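Local atomic coordinates of maquette-3 (Escherichia coli, PDB entry 6Z0C), a protein that is an artificial four-helix bundle modelled in silico, probably made to test how buried charged networks can be held within a hydrophobic core. Residues E63-Q68 / K160-V165; D135-I140 / Q168-L173. All coordinates share one frame; numbering follows the deposited sequence.

In the fold
Both contacts use helix 152-194, and their centres lie 8 Å apart on the same side of the chain's centre. Contact 1 reaches across the bundle interior to helix 52-99 and consists of a fully buried ion pair. Contact 2 joins helix 152-194 to helix 105-144, which precedes it in the chain, and runs from core to surface: E136 and Q169 are buried, whereas E137 and R170 meet at the outer margin. The two contacts connect through a salt bridge, K162 NZ to E136 OE2 at 2.9 Å, and through aliphatic packing of L163 against I140. Buried charges are thus paired in a shared network, while the outer pair stands apart from it.

Contact 1: E63-Q68 / K160-V165; sequences ELEEKQ and KGKLQV
The contact is a diagonal ion pair in the interior of the four-helix bundle, where E65 of helix 52-99 meets K162 of helix 152-194. The backbones are far apart, with E65 CA to K162 CA at 11.5 Å the nearest approach, and the segments bury only 76 Å² between them, so two long side chains must span the gap. They come from opposite directions and meet at their charged ends. K162 NZ sits at the mouth of the E65 carboxylate, 2.7 Å from E65 OE2 in a salt bridge and 2.9 Å from E65 OE1 in a weak hydrogen bond. The similar lengths show that the ammonium straddles both oxygens; K162 NZ lies 3.1 Å from E65 CD, as expected when it faces both. The lysine bends at chi2 (-56°) and then runs extended, which carries its amine inward although its CB does not point at helix 52-99. E65 likewise bends at chi2 (73°) to turn its carboxylate to the interior. Each end has further partners: E65 OE2 pairs with K35 and E65 OE1 accepts a hydrogen bond from Q61, while K162 NZ also bridges to E136. Since K35 in turn pairs with E136, two acids and two lysines, one from each helix, form a closed ring of alternating charge. Replacing E65 by an alanine would probably leave K35 and K162 sharing E136 as their remaining acid in this ring, with their amines freer to turn. The chemistry implies a charge-balanced buried cluster: two nearby ammonium groups would tend to stabilise the ionised form of E65, and the shared carboxylates would do the same for the lysines, consistent with a bundle designed to carry a charged network in its core.

Contact 2: D135-I140 / Q168-L173; sequences DEEKFI and QQRELL
The R170 guanidinium receives E137 OE1 at its edge, near its own plane, while the E137 carboxylate is turned 58° from that plane. R170 NH2 donates to E137 OE1 in a salt bridge modelled at 2.4 Å, a length so short that its exact value is doubtful. E137 is extended beyond CG and R170 from CG to NE; the two cross at about a right angle, and a single oxygen meets a single nitrogen, with no two-pronged pairing. On the buried side, the Q169 amide and the E136 carboxylate are 45° apart. Q169 OE1 rests against the aliphatic E136 CG at 3.2 Å, and this oxygen is buried without a polar partner in the model. The E136 carboxylate finds its strongest partner elsewhere, in K35 at OE1, and its other oxygen is taken up in the ion network of contact 1. Q169 NE2 is 3.5 Å from E136 OE1, a proximity that adds no hydrogen bond. The chain directions of the two segments are opposed, and E136 CA to Q169 CA, at 9.4 Å, is their closest CA pair. Consecutive antiparallel helices packed side by side are the four-helix-bundle arrangement; here interior positions usually hydrophobic carry E136 and Q169, and the marginal salt bridge lies outside them.

Contact 1: E63-Q68 / K160-V165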
# COMPACT_ATOMS: atom_id res chain seq x y z
N GLU A 63 16.18 -14.37 8.04
CA GLU A 63 15.24 -15.26 7.30
C GLU A 63 13.91 -14.55 7.06
O GLU A 63 13.39 -14.61 5.93
CB GLU A 63 14.98 -16.56 8.06
CG GLU A 63 16.23 -17.34 8.40
CD GLU A 63 15.98 -18.78 8.81
OE1 GLU A 63 16.93 -19.58 8.78
OE2 GLU A 63 14.82 -19.11 9.16
N LEU A 64 13.35 -13.92 8.09
CA LEU A 64 12.04 -13.20 8.03
C LEU A 64 12.17 -12.03 7.04
O LEU A 64 11.23 -11.78 6.29
CB LEU A 64 11.65 -12.73 9.44
CG LEU A 64 10.55 -11.66 9.53
CD1 LEU A 64 9.29 -12.07 8.78
CD2 LEU A 64 10.21 -11.36 10.98
N GLU A 65 13.32 -11.36 7.04
CA GLU A 65 13.59 -10.15 6.20
C GLU A 65 13.39 -10.48 4.71
O GLU A 65 12.78 -9.66 3.99
CB GLU A 65 15.00 -9.63 6.48
CG GLU A 65 15.11 -8.13 6.37
CD GLU A 65 14.48 -7.34 7.50
OE1 GLU A 65 14.72 -7.69 8.67
OE2 GLU A 65 13.76 -6.37 7.20
N GLU A 66 13.88 -11.64 4.25
CA GLU A 66 13.81 -12.04 2.82
C GLU A 66 12.33 -12.20 2.43
O GLU A 66 11.97 -11.78 1.31
CB GLU A 66 14.62 -13.31 2.57
CG GLU A 66 16.13 -13.09 2.63
CD GLU A 66 16.74 -12.33 1.46
OE1 GLU A 66 17.93 -11.97 1.56
OE2 GLU A 66 16.04 -12.11 0.46
N LYS A 67 11.51 -12.74 3.33
CA LYS A 67 10.04 -12.92 3.12
C LYS A 67 9.36 -11.56 3.00
O LYS A 67 8.48 -11.42 2.13
CB LYS A 67 9.44 -13.74 4.27
CG LYS A 67 9.93 -15.17 4.36
CD LYS A 67 9.50 -15.89 5.62
CE LYS A 67 10.38 -17.08 5.94
NZ LYS A 67 9.79 -17.94 6.99
N GLN A 68 9.75 -10.59 3.84
CA GLN A 68 9.16 -9.23 3.87
C GLN A 68 9.48 -8.49 2.57
O GLN A 68 8.61 -7.75 2.08
CB GLN A 68 9.68 -8.44 5.08
CG GLN A 68 9.19 -8.98 6.41
CD GLN A 68 9.76 -8.22 7.58
OE1 GLN A 68 10.79 -7.56 7.48
NE2 GLN A 68 9.08 -8.31 8.71
N LYS A 160 18.44 2.31 14.31
CA LYS A 160 18.14 3.61 13.65
C LYS A 160 17.46 3.35 12.31
O LYS A 160 16.44 4.01 12.02
CB LYS A 160 19.41 4.43 13.44
CG LYS A 160 19.96 5.14 14.68
CD LYS A 160 21.12 6.06 14.34
CE LYS A 160 21.77 6.67 15.56
NZ LYS A 160 22.86 7.60 15.19
N GLY A 161 18.01 2.42 11.52
CA GLY A 161 17.45 2.01 10.22
C GLY A 161 16.03 1.49 10.37
O GLY A 161 15.15 1.94 9.60
N LYS A 162 15.81 0.60 11.34
CA LYS A 162 14.50 -0.06 11.57
C LYS A 162 13.46 0.99 11.98
O LYS A 162 12.31 0.88 11.52
CB LYS A 162 14.61 -1.18 12.61
CG LYS A 162 15.23 -2.47 12.09
CD LYS A 162 14.50 -3.04 10.90
CE LYS A 162 14.72 -4.52 10.70
NZ LYS A 162 13.98 -5.01 9.52
N LEU A 163 13.86 1.97 12.79
CA LEU A 163 12.96 3.08 13.23
C LEU A 163 12.52 3.91 12.01
O LEU A 163 11.34 4.31 11.97
CB LEU A 163 13.67 3.92 14.29
CG LEU A 163 13.85 3.24 15.64
CD1 LEU A 163 14.77 4.05 16.54
CD2 LEU A 163 12.50 3.02 16.32
N GLN A 164 13.42 4.13 11.04
CA GLN A 164 13.10 4.87 9.78
C GLN A 164 12.15 4.02 8.92
O GLN A 164 11.21 4.60 8.35
CB GLN A 164 14.37 5.24 9.01
CG GLN A 164 14.10 5.76 7.60
CD GLN A 164 13.23 7.00 7.57
OE1 GLN A 164 13.23 7.80 8.50
NE2 GLN A 164 12.49 7.17 6.49
N VAL A 165 12.40 2.71 8.83
CA VAL A 165 11.53 1.75 8.07
C VAL A 165 10.10 1.86 8.61
O VAL A 165 9.16 1.92 7.79
CB VAL A 165 12.05 0.30 8.16
CG1 VAL A 165 10.96 -0.71 7.84
CG2 VAL A 165 13.25 0.09 7.25

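Contact 2: D135-I140 / Q168-L173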
# COMPACT_ATOMS: atom_id res chain seq x y z
N ASP A 135 5.41 -6.90 12.72
CA ASP A 135 6.64 -7.72 12.74
C ASP A 135 7.87 -6.82 12.93
O ASP A 135 8.80 -7.23 13.66
CB ASP A 135 6.74 -8.60 11.48
CG ASP A 135 5.72 -9.73 11.44
OD1 ASP A 135 5.13 -10.03 12.50
OD2 ASP A 135 5.52 -10.29 10.36
N GLU A 136 7.88 -5.63 12.32
CA GLU A 136 8.99 -4.65 12.47
C GLU A 136 9.04 -4.17 13.93
O GLU A 136 10.14 -4.15 14.50
CB GLU A 136 8.84 -3.45 11.52
CG GLU A 136 8.91 -3.82 10.05
CD GLU A 136 10.28 -4.16 9.49
OE1 GLU A 136 10.43 -4.10 8.25
OE2 GLU A 136 11.19 -4.49 10.27
N GLU A 137 7.88 -3.82 14.50
CA GLU A 137 7.76 -3.36 15.91
C GLU A 137 8.26 -4.45 16.86
O GLU A 137 8.94 -4.10 17.85
CB GLU A 137 6.32 -2.98 16.23
CG GLU A 137 5.88 -1.70 15.57
CD GLU A 137 4.45 -1.30 15.85
OE1 GLU A 137 4.20 -0.09 15.99
OE2 GLU A 137 3.58 -2.19 15.91
N LYS A 138 7.92 -5.72 16.59
CA LYS A 138 8.34 -6.87 17.43
C LYS A 138 9.87 -7.02 17.37
O LYS A 138 10.48 -7.25 18.42
CB LYS A 138 7.68 -8.17 16.97
CG LYS A 138 6.22 -8.31 17.34
CD LYS A 138 5.63 -9.62 16.88
CE LYS A 138 4.16 -9.75 17.23
NZ LYS A 138 3.51 -10.82 16.43
N PHE A 139 10.46 -6.91 16.18
CA PHE A 139 11.92 -7.08 16.03
C PHE A 139 12.64 -5.97 16.80
O PHE A 139 13.66 -6.27 17.45
CB PHE A 139 12.38 -7.13 14.57
CG PHE A 139 13.88 -7.31 14.51
CD1 PHE A 139 14.46 -8.46 15.02
CD2 PHE A 139 14.70 -6.29 14.07
CE1 PHE A 139 15.84 -8.61 15.02
CE2 PHE A 139 16.08 -6.45 14.07
CZ PHE A 139 16.65 -7.61 14.55
N ILE A 140 12.15 -4.74 16.72
CA ILE A 140 12.74 -3.56 17.43
C ILE A 140 12.75 -3.84 18.94
O ILE A 140 13.79 -3.58 19.57
CB ILE A 140 11.98 -2.27 17.08
CG1 ILE A 140 12.46 -1.75 15.72
CG2 ILE A 140 12.12 -1.22 18.18
CD1 ILE A 140 11.98 -0.36 15.39
N GLN A 168 8.14 4.95 7.51
CA GLN A 168 7.74 4.82 6.09
C GLN A 168 6.56 3.85 5.96
O GLN A 168 5.67 4.12 5.12
CB GLN A 168 8.93 4.36 5.24
CG GLN A 168 10.02 5.41 5.14
CD GLN A 168 11.20 4.96 4.31
OE1 GLN A 168 12.35 5.18 4.66
NE2 GLN A 168 10.92 4.32 3.19
N GLN A 169 6.52 2.76 6.73
CA GLN A 169 5.39 1.79 6.67
C GLN A 169 4.11 2.44 7.20
O GLN A 169 3.05 2.17 6.63
CB GLN A 169 5.75 0.49 7.40
CG GLN A 169 6.53 -0.48 6.51
CD GLN A 169 7.23 -1.55 7.30
OE1 GLN A 169 7.31 -1.49 8.53
NE2 GLN A 169 7.73 -2.56 6.60
N ARG A 170 4.19 3.29 8.23
CA ARG A 170 3.02 4.05 8.74
C ARG A 170 2.56 5.06 7.68
O ARG A 170 1.34 5.28 7.56
CB ARG A 170 3.35 4.79 10.03
CG ARG A 170 3.64 3.87 11.20
CD ARG A 170 3.41 4.57 12.51
NE ARG A 170 4.04 3.83 13.58
CZ ARG A 170 3.56 2.72 14.14
NH1 ARG A 170 2.41 2.20 13.72
NH2 ARG A 170 4.23 2.14 15.11
N GLU A 171 3.50 5.66 6.97
CA GLU A 171 3.22 6.60 5.85
C GLU A 171 2.46 5.84 4.76
O GLU A 171 1.45 6.37 4.26
CB GLU A 171 4.52 7.23 5.35
CG GLU A 171 4.38 8.67 4.93
CD GLU A 171 3.91 9.61 6.03
OE1 GLU A 171 4.67 9.83 6.99
OE2 GLU A 171 2.78 10.12 5.91
N LEU A 172 2.90 4.62 4.45
CA LEU A 172 2.27 3.75 3.42
C LEU A 172 0.86 3.36 3.86
O LEU A 172 -0.06 3.45 3.03
CB LEU A 172 3.16 2.52 3.20
CG LEU A 172 2.66 1.51 2.16
CD1 LEU A 172 2.40 2.18 0.82
CD2 LEU A 172 3.66 0.38 2.01
N LEU A 173 0.67 2.97 5.13
CA LEU A 173 -0.69 2.67 5.69
C LEU A 173 -1.61 3.87 5.45
O LEU A 173 -2.75 3.65 5.01
CB LEU A 173 -0.61 2.34 7.18
CG LEU A 173 -0.47 0.86 7.54
CD1 LEU A 173 -0.51 0.67 9.05
CD2 LEU A 173 -1.55 0.02 6.88